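Local structure of D-alanyl transferase DltD (Enterococcus faecium TX0133A04, 6PFX) at residues Tyr32-Lys37 with Asp91-Lys96; Glu61-Asn66 with Lys215-Thr220; Gln259-Trp264 with Asp302-Ser307. The protein probably transfers D-alanine onto lipoteichoic acid during its biosynthesis at the Gram-positive cell membrane, using an SGNH-hydrolase-like fold. All coordinates share one frame; numbering follows the deposited sequence.

Contact 1: Tyr32-Lys37 with Asp91-Lys96; sequences YALSEK and DAMKNK
Two connections that lead into neighbouring strands of the central parallel sheet meet here: the last turn of helix 28-35, which runs on into strand 39-43, and the 3-10 segment with its type II turn, Met93 to Lys96, that feeds strand 97-101. Lys96 carries the polar half of the contact. Its CG stands anti to the carbonyl carbon, and the chain then bends twice, at chi3 (76°) and chi4 (80°), so that the ammonium curls back against the end of the helix. NZ donates to Leu34 O at 2.8 Å, arriving in the carbonyl plane on a lone pair with a C=O...N angle of 142°, and is also hydrogen-bonded to Tyr39 O. Glu36 O lies 2.9 Å from Lys96 NZ, so that the amine sits among carbonyls of a chain leaving its helix; this concentration of carbonyl oxygens would be expected to favour the protonated form. Water continues the set. Water 2 accepts from Lys96 NZ at 2.8 Å and donates to Lys37 O, while water 1 accepts from the same amine and reaches Ser35 O by a weak bond. In the SGNH-hydrolase-like fold of this family, helices and loops pack around such a sheet, and here Leu34 and Met93 both rest on Pro41 of strand 39-43. Leu34 sets its CB 4.2 Å from Ala92 CB, and its CD1 lies 3.9 Å from Met93 SD. The leucine and methionine chains run side by side in the same direction, Met93 folded at chi2 and chi3. On the helix itself, Ser35 OG turns back to donate to Tyr32 O at 2.7 Å, using an in-plane lone pair.

Contact 2: Glu61-Asn66 with Lys215-Thr220; sequences EKYQRN and KQYQET
This is an aromatic surface contact between the Schellman-capped C-terminal end of helix 56-62 and the chain that enters helix 219-233. In the Schellman motif Gln64 takes positive phi as the C-prime residue, with Gln64 N bonded to Glu61 O and Arg65 N to Ala60 O, and Tyr63, the first residue to leave the helix, points toward the other segment. Tyr63 and Tyr217 form a T-shaped (edge-to-face) pair: the edge of Tyr217 is directed at the face of Tyr63, with centroids 5.2 Å apart and planes at 80°. Tyr217 CD2 stands above the rim of the Tyr63 ring, 3.6 Å from Tyr63 CE2, while Tyr217 CB makes a CH-pi contact over the middle of the same face, 4.0 Å from the centroid and 11° off the normal. The opposite face is covered by Lys62 CG from its own segment, which leaves the ring sandwiched between an aliphatic chain and a second tyrosine. At its edge lies Lys215 O, and the hydroxyl of Tyr63 is hydrogen-bonded to Pro214 O. Tyr217, with CG anti to the backbone N, carries its own hydroxyl to Gln359 of helix 351-365. Arg65 crosses Tyr217 obliquely on an extended chain, Tyr217 CE2 at the edge of its guanidinium, which is turned 55° from the Tyr217 ring and salt-bridged through NH1 to Asp358 of that same helix. Backbone carbonyls are joined by water 3, which donates to Lys62 O and, at 2.6 Å, to Lys215 O. Nearest of the arginine's atoms to the tyrosine is Arg65 NH2, 3.4 Å from Tyr217 CE2.

Contact 3: Gln259-Trp264 with Asp302-Ser307; sequences QSQKNW and DYTGLS
The consecutive type I turns Gln259-Lys262 and Gln261-Trp264 lie against the C-terminal end of helix 298-304, where Gly305 leaves helical geometry with positive phi. Two amides of the first turn bond to successive helix carbonyls: Gln259 N to Tyr303 O at 3.0 Å, nearly straight at 170°, and Gln261 N to Thr304 O at 2.8 Å. Lys262 CA adds a CA-H...O contact with Gly305 O, at 3.5 Å.

Gln261 extends beyond CG across Thr304, whose OG1 donates to Gln261 OE1 at 2.8 Å; the hydroxyl stands above the amide carbonyl plane, 59° out of it, rather than on a lone pair. Thr304 OG1, in the crowded position between backbone N and carbonyl carbon, also accepts from Leu306 N in an ST turn. Gln261 CG covers the centre of a Trp264 face, while Leu306 CD1 touches Trp264 CB at 3.7 Å. Gly305, at positive phi, lets Gln259 OE1 come to 3.6 Å from Gly305 CA. Water 6 separately bridges Lys262 O and Gly305 O. The end carbonyls Tyr303 O and Thr304 O thus take the amides of Gln259 and Gln261, while the ST turn holds Leu306 N.

Overall arrangement
Contact 1 is partly buried, whereas contacts 2 and 3 lie at the surface. They share no helix or strand: contact 1 joins the approaches to strands 39-43 and 97-101, contact 2 the ends of helices 56-62 and 219-233, and contact 3 the end of helix 298-304 with the loop before helix 271-284. All three have bridging waters, but contact 2, built on a T-shaped tyrosine pair, alone lacks a direct hydrogen bond between its segments; contact 1 uses a lysine amine, contact 3 backbone amides and a threonine hydroxyl. Contacts 1 and 2 cross along the chain, their nearest atoms about 5 Å apart; contact 3 lies across the chain's centre from contact 1.

Contact 1: Tyr32-Lys37 with Asp91-Lys96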
loop_
_atom_site.group_PDB
_atom_site.type_symbol
_atom_site.label_atom_id
_atom_site.label_comp_id
_atom_site.label_asym_id
_atom_site.label_seq_id
_atom_site.Cartn_x
_atom_site.Cartn_y
_atom_site.Cartn_z
ATOM N N TYR A 32 13.743 -9.864 8.541
ATOM C CA TYR A 32 14.967 -9.399 9.173
ATOM C C TYR A 32 15.045 -7.880 9.126
ATOM O O TYR A 32 15.333 -7.220 10.133
ATOM C CB TYR A 32 16.182 -10.004 8.476
ATOM C CG TYR A 32 17.483 -9.470 9.028
ATOM C CD1 TYR A 32 17.912 -9.830 10.286
ATOM C CD2 TYR A 32 18.265 -8.590 8.300
ATOM C CE1 TYR A 32 19.093 -9.348 10.804
ATOM C CE2 TYR A 32 19.446 -8.103 8.804
ATOM C CZ TYR A 32 19.857 -8.487 10.059
ATOM O OH TYR A 32 21.036 -7.998 10.563
ATOM N N ALA A 33 14.798 -7.303 7.952
ATOM C CA ALA A 33 14.900 -5.859 7.821
ATOM C C ALA A 33 13.928 -5.169 8.762
ATOM O O ALA A 33 14.297 -4.219 9.460
ATOM C CB ALA A 33 14.634 -5.449 6.377
ATOM N N LEU A 34 12.670 -5.629 8.783
ATOM C CA LEU A 34 11.670 -5.020 9.655
ATOM C C LEU A 34 12.056 -5.143 11.124
ATOM O O LEU A 34 11.685 -4.281 11.931
ATOM C CB LEU A 34 10.297 -5.639 9.387
ATOM C CG LEU A 34 9.702 -5.254 8.030
ATOM C CD1 LEU A 34 8.476 -6.082 7.691
ATOM C CD2 LEU A 34 9.354 -3.767 7.999
ATOM N N SER A 35 12.829 -6.175 11.487
ATOM C CA SER A 35 13.285 -6.303 12.868
ATOM C C SER A 35 14.270 -5.214 13.272
ATOM O O SER A 35 14.469 -5.005 14.474
ATOM C CB SER A 35 13.893 -7.688 13.135
ATOM O OG SER A 35 15.255 -7.791 12.738
ATOM N N GLU A 36 14.878 -4.519 12.310
ATOM C CA GLU A 36 15.815 -3.448 12.611
ATOM C C GLU A 36 15.070 -2.135 12.801
ATOM O O GLU A 36 14.127 -1.823 12.062
ATOM C CB GLU A 36 16.841 -3.279 11.491
ATOM C CG GLU A 36 17.632 -4.528 11.167
ATOM C CD GLU A 36 18.683 -4.301 10.089
ATOM O OE1 GLU A 36 19.010 -3.131 9.787
ATOM O OE2 GLU A 36 19.190 -5.301 9.542
ATOM N N LYS A 37 15.516 -1.363 13.793
ATOM C CA LYS A 37 14.867 -0.102 14.126
ATOM C C LYS A 37 14.856 0.849 12.943
ATOM O O LYS A 37 13.904 1.621 12.772
ATOM C CB LYS A 37 15.620 0.560 15.281
ATOM C CG LYS A 37 15.009 1.836 15.823
ATOM C CD LYS A 37 15.959 2.464 16.849
ATOM C CE LYS A 37 15.386 3.723 17.493
ATOM N NZ LYS A 37 14.572 3.423 18.705
ATOM N N ASP A 91 5.954 -10.951 14.547
ATOM C CA ASP A 91 6.425 -10.066 15.599
ATOM C C ASP A 91 7.434 -9.040 15.108
ATOM O O ASP A 91 7.726 -8.090 15.841
ATOM C CB ASP A 91 7.082 -10.866 16.730
ATOM C CG ASP A 91 6.077 -11.564 17.611
ATOM O OD1 ASP A 91 4.869 -11.279 17.473
ATOM O OD2 ASP A 91 6.496 -12.398 18.441
ATOM N N ALA A 92 8.014 -9.234 13.919
ATOM C CA ALA A 92 8.952 -8.246 13.398
ATOM C C ALA A 92 8.283 -6.891 13.248
ATOM O O ALA A 92 8.957 -5.856 13.283
ATOM C CB ALA A 92 9.538 -8.721 12.069
ATOM N N MET A 93 6.961 -6.872 13.096
ATOM C CA MET A 93 6.233 -5.625 12.945
ATOM C C MET A 93 5.774 -5.019 14.259
ATOM O O MET A 93 5.252 -3.903 14.254
ATOM C CB MET A 93 4.990 -5.850 12.075
ATOM C CG MET A 93 5.311 -6.092 10.646
ATOM S SD MET A 93 5.619 -4.527 9.829
ATOM C CE MET A 93 3.979 -3.778 9.809
ATOM N N LYS A 94 5.937 -5.707 15.380
ATOM C CA LYS A 94 5.350 -5.215 16.616
ATOM C C LYS A 94 5.864 -3.812 16.929
ATOM O O LYS A 94 7.072 -3.552 16.908
ATOM C CB LYS A 94 5.688 -6.171 17.762
ATOM C CG LYS A 94 5.024 -5.792 19.089
ATOM C CD LYS A 94 5.377 -6.744 20.217
ATOM C CE LYS A 94 4.695 -6.318 21.510
ATOM N NZ LYS A 94 5.041 -7.223 22.638
ATOM N N ASN A 95 4.937 -2.903 17.213
ATOM C CA ASN A 95 5.218 -1.566 17.710
ATOM C C ASN A 95 5.893 -0.655 16.690
ATOM O O ASN A 95 6.244 0.474 17.036
ATOM C CB ASN A 95 6.082 -1.586 18.984
ATOM C CG ASN A 95 5.389 -2.240 20.150
ATOM O OD1 ASN A 95 5.972 -3.069 20.847
ATOM N ND2 ASN A 95 4.149 -1.850 20.390
ATOM N N LYS A 96 6.082 -1.086 15.452
ATOM C CA LYS A 96 6.730 -0.212 14.489
ATOM C C LYS A 96 5.806 0.904 14.003
ATOM O O LYS A 96 4.578 0.771 13.946
ATOM C CB LYS A 96 7.227 -1.021 13.290
ATOM C CG LYS A 96 8.367 -1.981 13.635
ATOM C CD LYS A 96 8.965 -2.642 12.405
ATOM C CE LYS A 96 9.867 -1.691 11.631
ATOM N NZ LYS A 96 11.253 -1.491 12.157
HETATM O O HOH W 1 12.121 -2.677 14.925
HETATM O O HOH W 2 11.457 0.728 13.883
#

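Contact 2: Glu61-Asn66 with Lys215-Thr220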
loop_
_atom_site.group_PDB
_atom_site.type_symbol
_atom_site.label_atom_id
_atom_site.label_comp_id
_atom_site.label_asym_id
_atom_site.label_seq_id
_atom_site.Cartn_x
_atom_site.Cartn_y
_atom_site.Cartn_z
ATOM N N GLU A 61 17.731 9.785 2.821
ATOM C CA GLU A 61 19.167 9.620 2.626
ATOM C C GLU A 61 19.882 10.967 2.585
ATOM O O GLU A 61 20.887 11.162 3.276
ATOM C CB GLU A 61 19.414 8.831 1.341
ATOM C CG GLU A 61 20.868 8.783 0.896
ATOM C CD GLU A 61 21.085 7.853 -0.288
ATOM O OE1 GLU A 61 20.723 6.660 -0.185
ATOM O OE2 GLU A 61 21.606 8.320 -1.324
ATOM N N LYS A 62 19.365 11.918 1.801
ATOM C CA LYS A 62 20.040 13.204 1.646
ATOM C C LYS A 62 20.177 13.928 2.978
ATOM O O LYS A 62 21.215 14.536 3.269
ATOM C CB LYS A 62 19.238 14.077 0.679
ATOM C CG LYS A 62 19.800 15.483 0.462
ATOM C CD LYS A 62 21.246 15.447 0.001
ATOM C CE LYS A 62 21.722 16.847 -0.380
ATOM N NZ LYS A 62 23.136 16.827 -0.883
ATOM N N TYR A 63 19.124 13.927 3.776
ATOM C CA TYR A 63 19.082 14.673 5.027
ATOM C C TYR A 63 19.443 13.797 6.215
ATOM O O TYR A 63 19.227 14.197 7.362
ATOM C CB TYR A 63 17.741 15.398 5.129
ATOM C CG TYR A 63 17.603 16.336 3.944
ATOM C CD1 TYR A 63 18.494 17.386 3.777
ATOM C CD2 TYR A 63 16.637 16.140 2.967
ATOM C CE1 TYR A 63 18.415 18.224 2.690
ATOM C CE2 TYR A 63 16.543 16.991 1.876
ATOM C CZ TYR A 63 17.443 18.027 1.745
ATOM O OH TYR A 63 17.377 18.880 0.662
ATOM N N GLN A 64 20.019 12.626 5.952
ATOM C CA GLN A 64 20.660 11.798 6.968
ATOM C C GLN A 64 19.722 11.485 8.123
ATOM O O GLN A 64 20.089 11.553 9.298
ATOM C CB GLN A 64 21.949 12.451 7.450
ATOM C CG GLN A 64 22.968 12.582 6.353
ATOM C CD GLN A 64 24.301 13.049 6.872
ATOM O OE1 GLN A 64 25.294 12.330 6.790
ATOM N NE2 GLN A 64 24.332 14.256 7.420
ATOM N N ARG A 65 18.499 11.108 7.774
ATOM C CA ARG A 65 17.503 10.830 8.787
ATOM C C ARG A 65 17.771 9.476 9.436
ATOM O O ARG A 65 18.513 8.636 8.921
ATOM C CB ARG A 65 16.109 10.894 8.172
ATOM C CG ARG A 65 15.820 12.215 7.497
ATOM C CD ARG A 65 14.357 12.301 7.082
ATOM N NE ARG A 65 14.102 13.596 6.468
ATOM C CZ ARG A 65 12.998 13.916 5.812
ATOM N NH1 ARG A 65 12.029 13.034 5.690
ATOM N NH2 ARG A 65 12.889 15.120 5.272
ATOM N N ASN A 66 17.105 9.252 10.561
ATOM C CA ASN A 66 17.334 8.080 11.391
ATOM C C ASN A 66 16.524 6.857 10.954
ATOM O O ASN A 66 16.374 5.909 11.737
ATOM C CB ASN A 66 17.011 8.427 12.846
ATOM C CG ASN A 66 17.627 7.458 13.831
ATOM O OD1 ASN A 66 18.720 6.939 13.606
ATOM N ND2 ASN A 66 16.923 7.205 14.931
ATOM N N LYS A 215 21.692 21.288 0.273
ATOM C CA LYS A 215 22.388 20.699 1.412
ATOM C C LYS A 215 21.522 20.724 2.664
ATOM O O LYS A 215 21.535 19.778 3.461
ATOM C CB LYS A 215 23.677 21.473 1.702
ATOM C CG LYS A 215 24.807 21.285 0.709
ATOM C CD LYS A 215 26.047 22.058 1.172
ATOM C CE LYS A 215 27.220 21.906 0.212
ATOM N NZ LYS A 215 28.421 22.672 0.671
ATOM N N GLN A 216 20.795 21.816 2.871
ATOM C CA GLN A 216 19.937 21.983 4.029
ATOM C C GLN A 216 18.486 21.867 3.593
ATOM O O GLN A 216 18.089 22.416 2.562
ATOM C CB GLN A 216 20.154 23.351 4.670
ATOM C CG GLN A 216 21.582 23.595 5.110
ATOM C CD GLN A 216 22.007 22.678 6.243
ATOM O OE1 GLN A 216 21.202 22.305 7.099
ATOM N NE2 GLN A 216 23.286 22.312 6.252
ATOM N N TYR A 217 17.695 21.166 4.388
ATOM C CA TYR A 217 16.288 21.009 4.064
ATOM C C TYR A 217 15.576 22.342 4.249
ATOM O O TYR A 217 15.679 22.975 5.303
ATOM C CB TYR A 217 15.677 19.969 4.988
ATOM C CG TYR A 217 14.266 19.587 4.648
ATOM C CD1 TYR A 217 13.193 20.376 5.047
ATOM C CD2 TYR A 217 14.011 18.431 3.942
ATOM C CE1 TYR A 217 11.900 20.022 4.732
ATOM C CE2 TYR A 217 12.724 18.062 3.636
ATOM C CZ TYR A 217 11.675 18.854 4.051
ATOM O OH TYR A 217 10.379 18.511 3.741
ATOM N N GLN A 218 14.851 22.766 3.222
ATOM C CA GLN A 218 14.098 24.019 3.249
ATOM C C GLN A 218 12.894 23.762 2.350
ATOM O O GLN A 218 13.057 23.583 1.140
ATOM C CB GLN A 218 14.968 25.171 2.751
ATOM C CG GLN A 218 14.678 26.509 3.422
ATOM C CD GLN A 218 13.264 27.006 3.160
ATOM O OE1 GLN A 218 12.719 26.803 2.078
ATOM N NE2 GLN A 218 12.661 27.662 4.155
ATOM N N GLU A 219 11.699 23.676 2.945
ATOM C CA GLU A 219 10.538 23.207 2.192
ATOM C C GLU A 219 10.269 24.061 0.957
ATOM O O GLU A 219 9.862 23.526 -0.078
ATOM C CB GLU A 219 9.302 23.108 3.086
ATOM C CG GLU A 219 8.131 22.452 2.416
ATOM C CD GLU A 219 7.377 23.418 1.515
ATOM O OE1 GLU A 219 7.596 24.645 1.662
ATOM O OE2 GLU A 219 6.588 22.961 0.648
ATOM N N THR A 220 10.467 25.384 1.040
ATOM C CA THR A 220 10.109 26.229 -0.098
ATOM C C THR A 220 11.132 26.106 -1.220
ATOM O O THR A 220 10.756 26.086 -2.396
ATOM C CB THR A 220 9.960 27.687 0.330
ATOM O OG1 THR A 220 8.920 27.793 1.304
ATOM C CG2 THR A 220 9.594 28.596 -0.855
HETATM O O HOH W 3 22.363 17.379 2.979
#

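Contact 3: Gln259-Trp264 with Asp302-Ser307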
loop_
_atom_site.group_PDB
_atom_site.type_symbol
_atom_site.label_atom_id
_atom_site.label_comp_id
_atom_site.label_asym_id
_atom_site.label_seq_id
_atom_site.Cartn_x
_atom_site.Cartn_y
_atom_site.Cartn_z
ATOM N N GLN A 259 -14.175 11.365 -21.508
ATOM C CA GLN A 259 -15.401 10.963 -20.819
ATOM C C GLN A 259 -15.460 9.470 -20.500
ATOM O O GLN A 259 -16.522 8.968 -20.102
ATOM C CB GLN A 259 -16.677 11.408 -21.555
ATOM C CG GLN A 259 -16.961 12.889 -21.466
ATOM C CD GLN A 259 -17.261 13.357 -20.046
ATOM O OE1 GLN A 259 -16.469 14.078 -19.441
ATOM N NE2 GLN A 259 -18.409 12.953 -19.515
ATOM N N SER A 260 -14.342 8.748 -20.636
ATOM C CA SER A 260 -14.357 7.298 -20.483
ATOM C C SER A 260 -14.583 6.859 -19.046
ATOM O O SER A 260 -14.937 5.698 -18.822
ATOM C CB SER A 260 -13.052 6.689 -20.994
ATOM O OG SER A 260 -11.942 7.207 -20.281
ATOM N N GLN A 261 -14.393 7.756 -18.076
ATOM C CA GLN A 261 -14.495 7.436 -16.655
ATOM C C GLN A 261 -15.680 8.124 -15.991
ATOM O O GLN A 261 -15.752 8.173 -14.762
ATOM C CB GLN A 261 -13.180 7.815 -15.966
ATOM C CG GLN A 261 -11.988 7.144 -16.634
ATOM C CD GLN A 261 -10.623 7.540 -16.066
ATOM O OE1 GLN A 261 -10.504 8.420 -15.219
ATOM N NE2 GLN A 261 -9.581 6.884 -16.562
ATOM N N LYS A 262 -16.641 8.617 -16.774
ATOM C CA LYS A 262 -17.728 9.395 -16.191
ATOM C C LYS A 262 -18.561 8.594 -15.189
ATOM O O LYS A 262 -19.144 9.180 -14.267
ATOM C CB LYS A 262 -18.626 9.949 -17.300
ATOM C CG LYS A 262 -19.421 8.899 -18.036
ATOM C CD LYS A 262 -20.218 9.522 -19.182
ATOM C CE LYS A 262 -20.940 8.453 -19.990
ATOM N NZ LYS A 262 -21.786 9.039 -21.067
ATOM N N ASN A 263 -18.635 7.272 -15.339
ATOM C CA ASN A 263 -19.450 6.464 -14.437
ATOM C C ASN A 263 -18.625 5.625 -13.475
ATOM O O ASN A 263 -19.188 4.781 -12.764
ATOM C CB ASN A 263 -20.420 5.584 -15.223
ATOM C CG ASN A 263 -21.413 6.399 -16.021
ATOM O OD1 ASN A 263 -22.068 7.300 -15.499
ATOM N ND2 ASN A 263 -21.504 6.106 -17.299
ATOM N N TRP A 264 -17.315 5.857 -13.411
ATOM C CA TRP A 264 -16.454 5.097 -12.514
ATOM C C TRP A 264 -16.710 5.493 -11.063
ATOM O O TRP A 264 -16.906 6.671 -10.747
ATOM C CB TRP A 264 -14.991 5.343 -12.882
ATOM C CG TRP A 264 -14.515 4.603 -14.108
ATOM C CD1 TRP A 264 -15.281 4.034 -15.100
ATOM C CD2 TRP A 264 -13.153 4.358 -14.466
ATOM N NE1 TRP A 264 -14.465 3.431 -16.036
ATOM C CE2 TRP A 264 -13.156 3.638 -15.679
ATOM C CE3 TRP A 264 -11.925 4.686 -13.878
ATOM C CZ2 TRP A 264 -11.977 3.242 -16.310
ATOM C CZ3 TRP A 264 -10.755 4.291 -14.504
ATOM C CH2 TRP A 264 -10.791 3.563 -15.695
ATOM N N ASP A 302 -10.852 16.075 -15.375
ATOM C CA ASP A 302 -11.679 16.934 -16.213
ATOM C C ASP A 302 -11.884 16.299 -17.585
ATOM O O ASP A 302 -12.982 16.343 -18.152
ATOM C CB ASP A 302 -11.009 18.297 -16.395
ATOM C CG ASP A 302 -11.173 19.227 -15.200
ATOM O OD1 ASP A 302 -11.939 18.945 -14.250
ATOM O OD2 ASP A 302 -10.500 20.278 -15.225
ATOM N N TYR A 303 -10.827 15.696 -18.128
ATOM C CA TYR A 303 -10.903 15.100 -19.454
ATOM C C TYR A 303 -11.656 13.776 -19.449
ATOM O O TYR A 303 -12.513 13.543 -20.311
ATOM C CB TYR A 303 -9.494 14.896 -20.006
ATOM C CG TYR A 303 -9.448 14.374 -21.412
ATOM C CD1 TYR A 303 -9.936 15.130 -22.457
ATOM C CD2 TYR A 303 -8.891 13.144 -21.705
ATOM C CE1 TYR A 303 -9.894 14.676 -23.735
ATOM C CE2 TYR A 303 -8.842 12.673 -23.000
ATOM C CZ TYR A 303 -9.347 13.456 -24.014
ATOM O OH TYR A 303 -9.327 13.041 -25.324
ATOM N N THR A 304 -11.355 12.891 -18.493
ATOM C CA THR A 304 -11.968 11.573 -18.505
ATOM C C THR A 304 -13.368 11.571 -17.905
ATOM O O THR A 304 -14.098 10.590 -18.072
ATOM C CB THR A 304 -11.156 10.560 -17.688
ATOM O OG1 THR A 304 -11.210 10.940 -16.304
ATOM C CG2 THR A 304 -9.713 10.470 -18.145
ATOM N N GLY A 305 -13.735 12.623 -17.171
ATOM C CA GLY A 305 -15.011 12.697 -16.499
ATOM C C GLY A 305 -15.068 12.036 -15.140
ATOM O O GLY A 305 -16.137 12.028 -14.519
ATOM N N LEU A 306 -13.971 11.458 -14.670
ATOM C CA LEU A 306 -13.942 10.903 -13.325
ATOM C C LEU A 306 -14.365 11.974 -12.332
ATOM O O LEU A 306 -13.839 13.091 -12.346
ATOM C CB LEU A 306 -12.526 10.444 -13.002
ATOM C CG LEU A 306 -12.380 9.686 -11.677
ATOM C CD1 LEU A 306 -12.930 8.260 -11.842
ATOM C CD2 LEU A 306 -10.936 9.697 -11.216
ATOM N N SER A 307 -15.288 11.617 -11.442
ATOM C CA SER A 307 -15.893 12.588 -10.546
ATOM C C SER A 307 -15.032 12.847 -9.318
ATOM O O SER A 307 -14.775 11.935 -8.516
ATOM C CB SER A 307 -17.256 12.112 -10.067
ATOM O OG SER A 307 -17.736 12.984 -9.066
HETATM O O HOH W 4 -14.056 15.531 -21.282
HETATM O O HOH W 5 -16.853 9.159 -11.913
HETATM O O HOH W 6 -18.784 11.944 -14.095
#